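Local coordinates for (S)-ureidoglycine--glyoxylate transaminase (Bacillus subtilis, PDB 3ISL), which catalyses the pyridoxal-phosphate-dependent transfer of an amino group from (S)-ureidoglycine to glyoxylate, giving oxalurate and glycine in purine catabolism, at residues R163-I177 with W187-L200. Sequence-based numbering, arbitrary orientation.
Sequences RTEDALFIVDAVATI and WKIDAAIGGTQKCL. With PLP (pyridoxal-5'-phosphate), chain C.
Strands 168-172 and 191-193 run parallel, 10° apart, with Ile170, Val171 and Asp172 beside Ala191, Ala192 and Ile193. Val171 bonds twice to the second strand, its N-H giving to Ala191 O and its O accepting from Ile193 N; Ala173 N-H then bonds to Ile193 O. Before the strand pair, Asp190 turns its carboxylate back on the first strand. Its OD2 takes the Phe169 N-H at 2.6 Å through the anti lone pair, and OD1 forms a salt bridge with Arg163 NH2 at 3.0 Å. The guanidinium and carboxylate planes lie 39° apart. Lys188 CB sits over one guanidinium face. Arg214 also pairs with this carboxylate. On one side of the sheet Ile189 CD1 meets Val171 CG2 at 4.0 Å; on the other, Ile193 CD1 meets Ile170 CG2 at 3.8 Å.

Past the strands both segments reach the cofactor. Lys198 runs extended beyond CG, passes Ala175, and is joined from NZ to PLP C4A at 1.3 Å, the internal aldimine common to PLP enzymes. Val174 CG1 lies 3.8 Å from PLP C5. A chi1 of 157° swings the Asp172 carboxylate away from its own N, and OD2 comes 2.8 Å from PLP N1, while OD1 accepts from Val174 N in an Asx turn. With an alanine here, PLP N1 is likely to lose its carboxylate partner and Val174 N its acceptor. Gln197 NE2 gives a hydrogen bond to PLP O3P. Aspartate at the pyridine nitrogen is a hallmark of fold-type I aminotransferases.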
loop_
_atom_site.group_PDB
_atom_site.type_symbol
_atom_site.label_atom_id
_atom_site.label_comp_id
_atom_site.label_asym_id
_atom_site.label_seq_id
_atom_site.Cartn_x
_atom_site.Cartn_y
_atom_site.Cartn_z
ATOM N N ARG A 163 20.949 2.459 -23.695
ATOM C CA ARG A 163 20.877 1.229 -24.487
ATOM C C ARG A 163 22.242 0.863 -25.168
ATOM O O ARG A 163 22.712 -0.266 -25.093
ATOM C CB ARG A 163 19.734 1.362 -25.543
ATOM C CG ARG A 163 19.313 0.035 -26.241
ATOM C CD ARG A 163 18.744 -1.026 -25.232
ATOM N NE ARG A 163 17.658 -0.501 -24.370
ATOM C CZ ARG A 163 16.333 -0.603 -24.612
ATOM N NH1 ARG A 163 15.857 -1.215 -25.696
ATOM N NH2 ARG A 163 15.464 -0.101 -23.757
ATOM N N THR A 164 22.855 1.814 -25.849
ATOM C CA THR A 164 24.170 1.564 -26.457
ATOM C C THR A 164 25.287 1.287 -25.446
ATOM O O THR A 164 26.124 0.439 -25.693
ATOM C CB THR A 164 24.608 2.640 -27.521
ATOM O OG1 THR A 164 25.275 3.722 -26.887
ATOM C CG2 THR A 164 23.466 3.183 -28.300
ATOM N N GLU A 165 25.275 1.967 -24.301
ATOM C CA GLU A 165 26.251 1.726 -23.243
ATOM C C GLU A 165 25.865 0.575 -22.315
ATOM O O GLU A 165 26.579 0.302 -21.336
ATOM C CB GLU A 165 26.520 2.989 -22.413
ATOM C CG GLU A 165 26.995 4.186 -23.246
ATOM C CD GLU A 165 28.395 3.982 -23.833
ATOM O OE1 GLU A 165 29.289 3.421 -23.167
ATOM O OE2 GLU A 165 28.582 4.369 -24.981
ATOM N N ASP A 166 24.727 -0.064 -22.598
ATOM C CA ASP A 166 24.278 -1.224 -21.831
ATOM C C ASP A 166 24.112 -0.852 -20.361
ATOM O O ASP A 166 24.470 -1.604 -19.473
ATOM C CB ASP A 166 25.211 -2.441 -22.080
ATOM C CG ASP A 166 24.564 -3.811 -21.670
ATOM O OD1 ASP A 166 23.299 -3.963 -21.631
ATOM O OD2 ASP A 166 25.383 -4.733 -21.398
ATOM N N ALA A 167 23.548 0.330 -20.107
ATOM C CA ALA A 167 22.988 0.691 -18.785
ATOM C C ALA A 167 21.444 0.520 -18.755
ATOM O O ALA A 167 20.770 0.705 -19.791
ATOM C CB ALA A 167 23.369 2.169 -18.418
ATOM N N LEU A 168 20.889 0.241 -17.560
ATOM C CA LEU A 168 19.453 0.232 -17.380
ATOM C C LEU A 168 18.930 1.616 -17.090
ATOM O O LEU A 168 19.395 2.267 -16.160
ATOM C CB LEU A 168 19.037 -0.736 -16.260
ATOM C CG LEU A 168 19.719 -2.102 -16.392
ATOM C CD1 LEU A 168 19.487 -2.834 -15.068
ATOM C CD2 LEU A 168 19.079 -2.865 -17.616
ATOM N N PHE A 169 17.998 2.089 -17.902
ATOM C CA PHE A 169 17.477 3.440 -17.703
ATOM C C PHE A 169 16.171 3.315 -16.919
ATOM O O PHE A 169 15.207 2.780 -17.442
ATOM C CB PHE A 169 17.239 4.071 -19.088
ATOM C CG PHE A 169 16.779 5.504 -19.066
ATOM C CD1 PHE A 169 17.195 6.385 -18.090
ATOM C CD2 PHE A 169 16.049 5.995 -20.136
ATOM C CE1 PHE A 169 16.848 7.691 -18.123
ATOM C CE2 PHE A 169 15.691 7.330 -20.204
ATOM C CZ PHE A 169 16.112 8.188 -19.201
ATOM N N ILE A 170 16.163 3.770 -15.662
ATOM C CA ILE A 170 15.019 3.582 -14.758
ATOM C C ILE A 170 14.468 4.956 -14.460
ATOM O O ILE A 170 15.194 5.802 -13.967
ATOM C CB ILE A 170 15.453 2.827 -13.485
ATOM C CG1 ILE A 170 15.914 1.398 -13.894
ATOM C CG2 ILE A 170 14.287 2.764 -12.377
ATOM C CD1 ILE A 170 16.772 0.808 -12.928
ATOM N N VAL A 171 13.188 5.154 -14.762
ATOM C CA VAL A 171 12.605 6.476 -14.777
ATOM C C VAL A 171 11.477 6.614 -13.754
ATOM O O VAL A 171 10.624 5.798 -13.681
ATOM C CB VAL A 171 12.113 6.887 -16.237
ATOM C CG1 VAL A 171 11.279 8.181 -16.178
ATOM C CG2 VAL A 171 13.327 7.137 -17.167
ATOM N N ASP A 172 11.506 7.664 -12.933
ATOM C CA ASP A 172 10.381 7.939 -12.075
ATOM C C ASP A 172 9.437 8.799 -12.946
ATOM O O ASP A 172 9.745 9.977 -13.207
ATOM C CB ASP A 172 10.919 8.649 -10.798
ATOM C CG ASP A 172 9.887 9.486 -10.057
ATOM O OD1 ASP A 172 8.756 9.713 -10.499
ATOM O OD2 ASP A 172 10.248 10.002 -9.011
ATOM N N ALA A 173 8.334 8.201 -13.453
ATOM C CA ALA A 173 7.315 8.952 -14.210
ATOM C C ALA A 173 6.060 9.196 -13.324
ATOM O O ALA A 173 4.949 9.236 -13.809
ATOM C CB ALA A 173 6.957 8.246 -15.555
ATOM N N VAL A 174 6.246 9.341 -12.023
ATOM C CA VAL A 174 5.126 9.327 -11.089
ATOM C C VAL A 174 4.186 10.539 -11.343
ATOM O O VAL A 174 2.978 10.418 -11.269
ATOM C CB VAL A 174 5.641 9.290 -9.616
ATOM C CG1 VAL A 174 4.631 9.891 -8.676
ATOM C CG2 VAL A 174 6.072 7.855 -9.174
ATOM N N ALA A 175 4.774 11.706 -11.601
ATOM C CA ALA A 175 4.017 12.917 -11.777
ATOM C C ALA A 175 3.554 13.122 -13.192
ATOM O O ALA A 175 2.797 14.044 -13.428
ATOM C CB ALA A 175 4.873 14.135 -11.398
ATOM N N THR A 176 4.138 12.419 -14.145
ATOM C CA THR A 176 3.830 12.669 -15.572
ATOM C C THR A 176 2.892 11.591 -16.147
ATOM O O THR A 176 2.127 11.870 -17.051
ATOM C CB THR A 176 5.087 12.756 -16.457
ATOM O OG1 THR A 176 5.830 11.578 -16.226
ATOM C CG2 THR A 176 5.937 13.949 -16.022
ATOM N N ILE A 177 2.920 10.373 -15.605
ATOM C CA ILE A 177 2.159 9.330 -16.294
ATOM C C ILE A 177 0.655 9.696 -16.333
ATOM O O ILE A 177 0.062 10.107 -15.289
ATOM C CB ILE A 177 2.346 7.945 -15.578
ATOM C CG1 ILE A 177 1.923 6.738 -16.495
ATOM C CG2 ILE A 177 1.639 7.913 -14.116
ATOM C CD1 ILE A 177 2.586 6.714 -17.938
ATOM N N TRP A 187 11.446 5.739 -26.030
ATOM C CA TRP A 187 12.521 6.473 -25.380
ATOM C C TRP A 187 13.556 5.534 -24.783
ATOM O O TRP A 187 14.451 5.975 -24.072
ATOM C CB TRP A 187 11.937 7.418 -24.324
ATOM C CG TRP A 187 11.073 8.486 -24.898
ATOM C CD1 TRP A 187 10.962 8.858 -26.214
ATOM C CD2 TRP A 187 10.209 9.361 -24.163
ATOM N NE1 TRP A 187 10.099 9.898 -26.334
ATOM C CE2 TRP A 187 9.621 10.239 -25.095
ATOM C CE3 TRP A 187 9.875 9.474 -22.813
ATOM C CZ2 TRP A 187 8.659 11.231 -24.728
ATOM C CZ3 TRP A 187 8.937 10.473 -22.432
ATOM C CH2 TRP A 187 8.361 11.349 -23.405
ATOM N N LYS A 188 13.398 4.226 -25.042
ATOM C CA LYS A 188 14.328 3.215 -24.620
ATOM C C LYS A 188 14.469 3.285 -23.100
ATOM O O LYS A 188 15.571 3.232 -22.549
ATOM C CB LYS A 188 15.716 3.398 -25.284
ATOM C CG LYS A 188 15.737 3.443 -26.844
ATOM C CD LYS A 188 15.141 2.242 -27.532
ATOM C CE LYS A 188 15.805 1.973 -28.899
ATOM N NZ LYS A 188 15.800 3.207 -29.703
ATOM N N ILE A 189 13.341 3.434 -22.441
ATOM C CA ILE A 189 13.276 3.287 -20.989
ATOM C C ILE A 189 13.166 1.806 -20.658
ATOM O O ILE A 189 12.300 1.065 -21.213
ATOM C CB ILE A 189 12.064 4.088 -20.416
ATOM C CG1 ILE A 189 12.229 5.580 -20.722
ATOM C CG2 ILE A 189 11.796 3.751 -18.911
ATOM C CD1 ILE A 189 10.952 6.476 -20.260
ATOM N N ASP A 190 14.050 1.371 -19.768
ATOM C CA ASP A 190 14.076 -0.018 -19.337
ATOM C C ASP A 190 13.102 -0.348 -18.205
ATOM O O ASP A 190 12.554 -1.456 -18.153
ATOM C CB ASP A 190 15.514 -0.415 -18.963
ATOM C CG ASP A 190 16.490 -0.244 -20.108
ATOM O OD1 ASP A 190 16.352 -1.024 -21.084
ATOM O OD2 ASP A 190 17.396 0.648 -20.012
ATOM N N ALA A 191 12.928 0.576 -17.266
ATOM C CA ALA A 191 11.921 0.460 -16.265
ATOM C C ALA A 191 11.341 1.815 -15.977
ATOM O O ALA A 191 12.093 2.848 -15.943
ATOM C CB ALA A 191 12.494 -0.211 -14.938
ATOM N N ALA A 192 10.001 1.856 -15.788
ATOM C CA ALA A 192 9.302 3.119 -15.475
ATOM C C ALA A 192 8.374 2.827 -14.313
ATOM O O ALA A 192 7.776 1.787 -14.263
ATOM C CB ALA A 192 8.476 3.640 -16.659
ATOM N N ILE A 193 8.235 3.782 -13.399
ATOM C CA ILE A 193 7.332 3.586 -12.310
ATOM C C ILE A 193 6.412 4.760 -12.318
ATOM O O ILE A 193 6.842 5.927 -12.387
ATOM C CB ILE A 193 8.089 3.587 -10.934
ATOM C CG1 ILE A 193 9.229 2.544 -10.893
ATOM C CG2 ILE A 193 7.068 3.527 -9.777
ATOM C CD1 ILE A 193 10.730 3.132 -11.126
ATOM N N GLY A 194 5.131 4.464 -12.204
ATOM C CA GLY A 194 4.119 5.524 -12.069
ATOM C C GLY A 194 3.592 5.644 -10.668
ATOM O O GLY A 194 3.975 4.876 -9.773
ATOM N N GLY A 195 2.712 6.617 -10.455
ATOM C CA GLY A 195 1.890 6.669 -9.240
ATOM C C GLY A 195 0.447 6.909 -9.604
ATOM O O GLY A 195 0.114 7.199 -10.761
ATOM N N THR A 196 -0.450 6.756 -8.651
ATOM C CA THR A 196 -1.874 6.798 -8.967
ATOM C C THR A 196 -2.558 8.143 -8.673
ATOM O O THR A 196 -3.539 8.485 -9.351
ATOM C CB THR A 196 -2.620 5.722 -8.139
ATOM O OG1 THR A 196 -2.057 5.677 -6.816
ATOM C CG2 THR A 196 -2.407 4.359 -8.747
ATOM N N GLN A 197 -2.079 8.895 -7.678
ATOM C CA GLN A 197 -2.850 9.974 -7.086
ATOM C C GLN A 197 -2.588 11.308 -7.778
ATOM O O GLN A 197 -3.046 12.376 -7.285
ATOM C CB GLN A 197 -2.563 10.106 -5.578
ATOM C CG GLN A 197 -1.088 10.738 -5.281
ATOM C CD GLN A 197 0.030 9.677 -5.171
ATOM O OE1 GLN A 197 -0.158 8.528 -5.574
ATOM N NE2 GLN A 197 1.175 10.062 -4.604
ATOM N N LYS A 198 -1.824 11.249 -8.875
ATOM C CA LYS A 198 -1.458 12.402 -9.705
ATOM C C LYS A 198 -2.265 12.428 -11.000
ATOM O O LYS A 198 -3.465 12.417 -10.917
ATOM C CB LYS A 198 0.056 12.518 -9.868
ATOM C CG LYS A 198 0.683 12.875 -8.421
ATOM C CD LYS A 198 2.223 13.104 -8.359
ATOM C CE LYS A 198 2.659 12.991 -6.906
ATOM N NZ LYS A 198 3.911 13.605 -6.502
ATOM N N CYS A 199 -1.660 12.468 -12.175
ATOM C CA CYS A 199 -2.482 12.564 -13.349
ATOM C C CYS A 199 -3.528 11.459 -13.595
ATOM O O CYS A 199 -4.431 11.645 -14.444
ATOM C CB CYS A 199 -1.569 12.733 -14.559
ATOM S SG CYS A 199 -0.625 14.218 -14.357
ATOM N N LEU A 200 -3.344 10.302 -12.952
ATOM C CA LEU A 200 -4.293 9.180 -12.993
ATOM C C LEU A 200 -5.567 9.357 -12.117
ATOM O O LEU A 200 -6.585 8.716 -12.343
ATOM C CB LEU A 200 -3.572 7.818 -12.640
ATOM C CG LEU A 200 -2.419 7.458 -13.643
ATOM C CD1 LEU A 200 -1.978 6.041 -13.248
ATOM C CD2 LEU A 200 -2.865 7.511 -15.160
HETATM N N1 PLP C . 8.201 10.907 -7.312
HETATM C C2 PLP C . 7.715 12.168 -7.896
HETATM C C2A PLP C . 8.242 12.780 -9.051
HETATM C C3 PLP C . 6.661 12.889 -7.321
HETATM O O3 PLP C . 6.202 14.060 -7.870
HETATM C C4 PLP C . 6.001 12.453 -6.194
HETATM C C4A PLP C . 4.806 13.303 -5.612
HETATM C C5 PLP C . 6.417 11.260 -5.615
HETATM C C6 PLP C . 7.503 10.483 -6.130
HETATM C C5A PLP C . 5.710 10.857 -4.364
HETATM O O4P PLP C . 5.223 9.603 -4.479
HETATM P P PLP C . 4.398 9.176 -3.200
HETATM O O1P PLP C . 4.152 10.343 -2.252
HETATM O O2P PLP C . 5.346 7.928 -2.645
HETATM O O3P PLP C . 2.960 8.467 -3.703
HETATM O O HOH W 1 18.094 1.640 -22.494
HETATM O O HOH W 2 12.184 0.022 -23.705
#